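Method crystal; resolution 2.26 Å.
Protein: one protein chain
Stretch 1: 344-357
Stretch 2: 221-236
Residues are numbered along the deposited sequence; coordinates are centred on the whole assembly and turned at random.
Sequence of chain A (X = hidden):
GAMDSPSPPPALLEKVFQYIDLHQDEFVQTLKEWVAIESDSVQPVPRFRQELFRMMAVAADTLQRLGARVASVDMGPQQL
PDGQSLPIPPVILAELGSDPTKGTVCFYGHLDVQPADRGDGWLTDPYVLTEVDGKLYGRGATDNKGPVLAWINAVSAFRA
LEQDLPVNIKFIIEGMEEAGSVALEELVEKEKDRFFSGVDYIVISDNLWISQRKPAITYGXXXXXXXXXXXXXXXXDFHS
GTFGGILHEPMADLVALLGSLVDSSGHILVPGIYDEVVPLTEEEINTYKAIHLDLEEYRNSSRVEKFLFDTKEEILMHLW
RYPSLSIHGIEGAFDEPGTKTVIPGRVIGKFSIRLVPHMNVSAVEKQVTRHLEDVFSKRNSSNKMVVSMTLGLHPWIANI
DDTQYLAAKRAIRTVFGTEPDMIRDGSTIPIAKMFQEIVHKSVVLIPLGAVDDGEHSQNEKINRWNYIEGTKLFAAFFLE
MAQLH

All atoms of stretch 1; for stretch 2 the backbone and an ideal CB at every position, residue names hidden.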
# COMPACT_ATOMS: atom_id res chain seq x y z
N PRO A 344 -11.03 1.25 31.79
CA PRO A 344 -10.28 2.31 31.08
C PRO A 344 -10.97 3.67 31.21
O PRO A 344 -12.18 3.75 31.06
CB PRO A 344 -10.32 1.84 29.62
CG PRO A 344 -10.46 0.35 29.71
CD PRO A 344 -11.31 0.09 30.91
N GLY A 345 -10.21 4.73 31.49
CA GLY A 345 -10.77 6.06 31.63
C GLY A 345 -10.96 6.77 30.29
O GLY A 345 -11.87 7.56 30.11
N ARG A 346 -10.10 6.47 29.32
CA ARG A 346 -10.13 7.15 28.04
C ARG A 346 -9.73 6.17 26.97
O ARG A 346 -8.63 5.59 27.00
CB ARG A 346 -9.11 8.31 28.06
CG ARG A 346 -9.43 9.44 27.10
CD ARG A 346 -8.33 10.52 27.19
NE ARG A 346 -7.33 10.29 26.15
CZ ARG A 346 -6.87 11.24 25.33
NH1 ARG A 346 -5.98 10.92 24.38
NH2 ARG A 346 -7.31 12.49 25.47
N VAL A 347 -10.62 6.00 26.00
CA VAL A 347 -10.43 5.01 24.95
C VAL A 347 -10.71 5.64 23.58
O VAL A 347 -11.52 6.58 23.47
CB VAL A 347 -11.36 3.79 25.18
CG1 VAL A 347 -10.89 2.99 26.37
CG2 VAL A 347 -12.81 4.26 25.40
N ILE A 348 -10.04 5.13 22.55
CA ILE A 348 -10.19 5.62 21.18
C ILE A 348 -10.45 4.44 20.24
O ILE A 348 -9.59 3.57 20.05
CB ILE A 348 -8.92 6.43 20.66
CG1 ILE A 348 -8.40 7.41 21.72
CG2 ILE A 348 -9.24 7.23 19.36
CD1 ILE A 348 -7.23 8.25 21.25
N GLY A 349 -11.64 4.41 19.65
CA GLY A 349 -11.97 3.41 18.65
C GLY A 349 -11.41 3.85 17.31
O GLY A 349 -11.37 5.03 17.00
N LYS A 350 -10.98 2.88 16.50
CA LYS A 350 -10.45 3.15 15.15
C LYS A 350 -11.18 2.33 14.11
O LYS A 350 -11.36 1.11 14.25
CB LYS A 350 -8.96 2.82 15.08
CG LYS A 350 -8.13 3.25 16.28
CD LYS A 350 -7.55 4.64 16.17
CE LYS A 350 -6.87 5.00 17.49
NZ LYS A 350 -5.39 4.76 17.44
N PHE A 351 -11.59 3.01 13.05
CA PHE A 351 -12.26 2.35 11.95
C PHE A 351 -12.14 3.23 10.70
O PHE A 351 -11.85 4.41 10.79
CB PHE A 351 -13.74 2.04 12.28
CG PHE A 351 -14.65 3.27 12.32
CD1 PHE A 351 -15.33 3.69 11.18
CD2 PHE A 351 -14.81 3.99 13.50
CE1 PHE A 351 -16.17 4.79 11.20
CE2 PHE A 351 -15.66 5.11 13.53
CZ PHE A 351 -16.34 5.50 12.38
N SER A 352 -12.36 2.63 9.54
CA SER A 352 -12.27 3.38 8.30
C SER A 352 -13.29 2.88 7.31
O SER A 352 -13.77 1.76 7.39
CB SER A 352 -10.84 3.32 7.71
OG SER A 352 -10.41 1.98 7.49
N ILE A 353 -13.63 3.75 6.37
CA ILE A 353 -14.53 3.45 5.30
C ILE A 353 -13.78 3.67 3.98
O ILE A 353 -13.32 4.78 3.68
CB ILE A 353 -15.81 4.33 5.37
CG1 ILE A 353 -16.51 4.16 6.73
CG2 ILE A 353 -16.76 4.01 4.23
CD1 ILE A 353 -17.67 5.13 6.99
N ARG A 354 -13.68 2.61 3.19
CA ARG A 354 -13.14 2.70 1.86
C ARG A 354 -14.14 3.36 0.95
O ARG A 354 -15.34 3.05 0.98
CB ARG A 354 -12.75 1.31 1.37
CG ARG A 354 -11.71 0.64 2.26
CD ARG A 354 -10.28 1.17 1.99
NE ARG A 354 -9.29 0.59 2.92
CZ ARG A 354 -7.99 0.91 2.95
NH1 ARG A 354 -7.19 0.31 3.82
NH2 ARG A 354 -7.50 1.81 2.10
N LEU A 355 -13.66 4.30 0.15
CA LEU A 355 -14.56 5.12 -0.64
C LEU A 355 -14.47 4.76 -2.11
O LEU A 355 -13.42 4.37 -2.60
CB LEU A 355 -14.28 6.60 -0.42
CG LEU A 355 -14.12 7.08 1.03
CD1 LEU A 355 -13.87 8.60 1.04
CD2 LEU A 355 -15.35 6.78 1.83
N VAL A 356 -15.61 4.89 -2.80
CA VAL A 356 -15.71 4.57 -4.21
C VAL A 356 -16.46 5.72 -4.93
O VAL A 356 -17.12 6.53 -4.28
CB VAL A 356 -16.46 3.21 -4.44
CG1 VAL A 356 -15.73 2.08 -3.74
CG2 VAL A 356 -17.92 3.29 -3.97
N PRO A 357 -16.32 5.83 -6.25
CA PRO A 357 -17.15 6.76 -7.02
C PRO A 357 -18.65 6.55 -6.76
O PRO A 357 -19.10 5.41 -6.73
CB PRO A 357 -16.81 6.41 -8.48
CG PRO A 357 -15.48 5.77 -8.43
CD PRO A 357 -15.32 5.13 -7.10
N UNK A 221 -8.24 2.43 -7.81
CA UNK A 221 -8.08 2.17 -6.38
C UNK A 221 -9.24 2.78 -5.57
O UNK A 221 -9.89 3.70 -6.02
CB UNK A 221 -6.74 2.73 -5.89
N UNK A 222 -9.49 2.29 -4.37
CA UNK A 222 -10.51 2.93 -3.54
C UNK A 222 -9.91 4.13 -2.80
O UNK A 222 -8.71 4.21 -2.62
CB UNK A 222 -11.10 1.93 -2.55
N UNK A 223 -10.77 5.07 -2.40
CA UNK A 223 -10.41 6.09 -1.42
C UNK A 223 -10.46 5.53 -0.01
O UNK A 223 -10.66 4.31 0.19
CB UNK A 223 -11.34 7.30 -1.54
N UNK A 224 -10.25 6.40 0.98
CA UNK A 224 -10.36 6.00 2.37
C UNK A 224 -10.75 7.14 3.31
O UNK A 224 -10.46 8.30 3.05
CB UNK A 224 -9.03 5.39 2.83
N UNK A 225 -11.42 6.79 4.40
CA UNK A 225 -11.64 7.74 5.47
C UNK A 225 -11.39 7.04 6.81
O UNK A 225 -12.05 6.06 7.15
CB UNK A 225 -13.05 8.32 5.40
N UNK A 226 -10.39 7.51 7.54
CA UNK A 226 -10.01 6.92 8.80
C UNK A 226 -10.58 7.75 9.96
O UNK A 226 -10.36 8.95 10.04
CB UNK A 226 -8.49 6.81 8.90
N UNK A 227 -11.34 7.08 10.83
CA UNK A 227 -11.98 7.74 11.96
C UNK A 227 -11.38 7.28 13.29
O UNK A 227 -11.01 6.13 13.46
CB UNK A 227 -13.49 7.47 11.94
N UNK A 228 -11.25 8.23 14.20
CA UNK A 228 -10.90 7.96 15.57
C UNK A 228 -12.06 8.45 16.40
O UNK A 228 -12.53 9.56 16.20
CB UNK A 228 -9.58 8.62 15.97
N UNK A 229 -12.53 7.61 17.32
CA UNK A 229 -13.64 7.98 18.19
C UNK A 229 -13.18 7.88 19.64
O UNK A 229 -13.08 6.78 20.19
CB UNK A 229 -14.86 7.09 17.94
N UNK A 230 -12.92 9.04 20.25
CA UNK A 230 -12.51 9.11 21.64
C UNK A 230 -13.71 9.23 22.58
O UNK A 230 -14.58 10.09 22.41
CB UNK A 230 -11.56 10.29 21.85
N UNK A 231 -13.79 8.34 23.56
CA UNK A 231 -14.71 8.51 24.67
C UNK A 231 -13.90 8.66 25.96
O UNK A 231 -13.10 7.81 26.31
CB UNK A 231 -15.68 7.33 24.76
N UNK A 232 -14.13 9.76 26.68
CA UNK A 232 -13.32 10.11 27.84
C UNK A 232 -14.17 10.41 29.07
O UNK A 232 -15.09 11.22 29.01
CB UNK A 232 -12.44 11.32 27.51
N UNK A 233 -13.85 9.72 30.16
CA UNK A 233 -14.38 10.01 31.50
C UNK A 233 -13.38 10.93 32.23
O UNK A 233 -13.55 12.14 32.31
CB UNK A 233 -14.62 8.72 32.29
N UNK A 234 -12.30 10.34 32.74
CA UNK A 234 -11.17 11.09 33.23
C UNK A 234 -10.02 10.33 32.64
O UNK A 234 -10.24 9.30 32.01
CB UNK A 234 -11.11 11.20 34.75
N UNK A 235 -8.82 10.83 32.84
CA UNK A 235 -7.62 10.23 32.29
C UNK A 235 -7.23 8.96 33.03
O UNK A 235 -6.75 8.02 32.42
CB UNK A 235 -6.47 11.23 32.33
N UNK A 236 -7.42 8.93 34.34
CA UNK A 236 -7.04 7.77 35.15
C UNK A 236 -8.08 6.63 35.01
O UNK A 236 -9.29 6.88 34.98
CB UNK A 236 -6.90 8.18 36.62

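Residues 346-355 form a strand, and 223-232 run antiparallel beside it, so side chains alternate between the sheet face of Arg346, Ile348, Lys350, Ser352 and Arg354 and that of Val347, Phe351, Ile353 and Leu355.

Position 221 points away, with nothing of the first stretch near its CB; almost any residue would suit, and it is Thr221. At 222 the CB points toward Leu355 O, near Arg354 CB and Val356 CG1, which favours a chain with a long aliphatic part. Arg222 lays its guanidinium face over Arg354 CB (NE to CB 3.5 Å). At 223 an ideal CB would lie a tight 3.2 Å from Leu355 CB, so a small residue is expected: Gly223, whose N donates to Leu355 O (2.7 Å).

The CB of 224 lies 4.0 Å from Arg354 NH2, where an acidic or polar group would fit. Asn224 puts its ND2 over a guanidinium face, 3.3 Å from Arg354 NH2; both are donors, so no hydrogen bond results. Position 225, near Ile353 O and Leu355 CD1, admits a small polar or apolar side chain. Ser225 adds a second bond to the carbonyl its own N already uses, OG to Ile353 O at 3.1 Å.

Position 226, near Ser352 CB, leaves room for something large. Tyr226 reaches along the strand, its OH 3.5 Å from Lys350 CB. At 227 the CB sits over the Phe351 ring, 3.5 Å from CZ, so an apolar group is favoured. Phe227 makes a CH-pi contact through CB; the rings are nearly parallel but slid apart.

Position 228, near Ile348 CG2 and Lys350 CD, suits a flexible apolar chain; Met228 places CB 3.8 Å from Ile348 CG2. Gly349 has no side chain opposite 229, and Phe351 lies beyond, so a branched aliphatic fits: Val229 sets CG2 3.5 Å from Phe351 CE2, at the ring edge.

From 230, Arg346 is within reach along the face, inviting an acid. Glu230 forms a salt bridge, OE2 to Arg346 NH2 at 2.6 Å, although the placement of OE2 is uncertain. Position 231 faces Val347 CG2 and suits an aliphatic, here Val231. At 232, alongside Arg346 CG, an extended chain works: Lys232 CB packs 3.6 Å from that atom, while NZ turns to the side chain at 235.

At 233 the CB points sideways near Gly345 O, a permissive site; Cys233 N donates to that oxygen (2.9 Å). At 234, 235 and 236 the CB points away from the first stretch, so many residues, polar ones included, would do: Arg234, Asp235, whose OD2 forms a salt bridge with Lys232 NZ (3.3 Å), and Gln236.

Stretch 2, residues 221-236: TRGNSYFMVEVKCRDQ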
# COMPACT_ATOMS: atom_id res chain seq x y z
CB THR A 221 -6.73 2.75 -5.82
OG1 THR A 221 -6.69 4.17 -6.03
CG2 THR A 221 -5.52 2.12 -6.49
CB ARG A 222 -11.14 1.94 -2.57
CG ARG A 222 -12.00 0.89 -3.23
CD ARG A 222 -12.99 0.31 -2.23
NE ARG A 222 -12.32 -0.69 -1.41
CZ ARG A 222 -12.91 -1.67 -0.74
NH1 ARG A 222 -14.25 -1.84 -0.74
NH2 ARG A 222 -12.14 -2.49 -0.07
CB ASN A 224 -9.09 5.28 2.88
CG ASN A 224 -9.40 4.32 4.05
OD1 ASN A 224 -10.56 4.12 4.41
ND2 ASN A 224 -8.38 3.74 4.64
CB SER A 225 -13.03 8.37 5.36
OG SER A 225 -14.01 7.35 5.27
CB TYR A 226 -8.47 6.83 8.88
CG TYR A 226 -8.01 5.69 9.78
CD1 TYR A 226 -7.67 4.44 9.24
CD2 TYR A 226 -7.96 5.86 11.17
CE1 TYR A 226 -7.26 3.40 10.07
CE2 TYR A 226 -7.56 4.83 12.00
CZ TYR A 226 -7.21 3.60 11.45
OH TYR A 226 -6.81 2.63 12.31
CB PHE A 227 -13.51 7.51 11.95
CG PHE A 227 -14.22 8.20 10.81
CD1 PHE A 227 -14.34 7.58 9.57
CD2 PHE A 227 -14.75 9.47 10.98
CE1 PHE A 227 -14.97 8.23 8.52
CE2 PHE A 227 -15.39 10.12 9.93
CZ PHE A 227 -15.49 9.49 8.69
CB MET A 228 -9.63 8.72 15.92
CG MET A 228 -8.42 8.23 15.10
SD MET A 228 -6.90 8.86 15.85
CE MET A 228 -5.73 8.11 14.76
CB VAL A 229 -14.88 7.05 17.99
CG1 VAL A 229 -16.09 7.50 18.87
CG2 VAL A 229 -15.27 6.96 16.53
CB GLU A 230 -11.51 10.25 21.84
CG GLU A 230 -10.84 10.26 23.23
CD GLU A 230 -10.08 11.57 23.51
OE1 GLU A 230 -10.70 12.64 23.61
OE2 GLU A 230 -8.84 11.53 23.63
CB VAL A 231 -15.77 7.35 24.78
CG1 VAL A 231 -16.81 7.70 25.83
CG2 VAL A 231 -16.47 7.07 23.45
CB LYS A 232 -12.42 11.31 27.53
CG LYS A 232 -11.65 11.78 28.74
CD LYS A 232 -10.75 12.96 28.49
CE LYS A 232 -10.48 13.69 29.83
NZ LYS A 232 -9.17 14.40 29.83
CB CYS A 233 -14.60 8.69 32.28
SG CYS A 233 -15.40 8.83 33.94
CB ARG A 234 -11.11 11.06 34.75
CG ARG A 234 -11.12 9.65 35.32
CD ARG A 234 -10.91 9.64 36.82
NE ARG A 234 -10.34 8.36 37.21
CZ ARG A 234 -10.29 7.88 38.44
NH1 ARG A 234 -10.81 8.58 39.44
NH2 ARG A 234 -9.75 6.69 38.67
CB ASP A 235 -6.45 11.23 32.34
CG ASP A 235 -6.42 12.19 31.15
OD1 ASP A 235 -5.74 13.22 31.28
OD2 ASP A 235 -7.04 11.91 30.10
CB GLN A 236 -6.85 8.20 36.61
CG GLN A 236 -6.09 7.23 37.51
CD GLN A 236 -6.05 7.68 38.95
OE1 GLN A 236 -7.07 8.12 39.52
NE2 GLN A 236 -4.87 7.58 39.57
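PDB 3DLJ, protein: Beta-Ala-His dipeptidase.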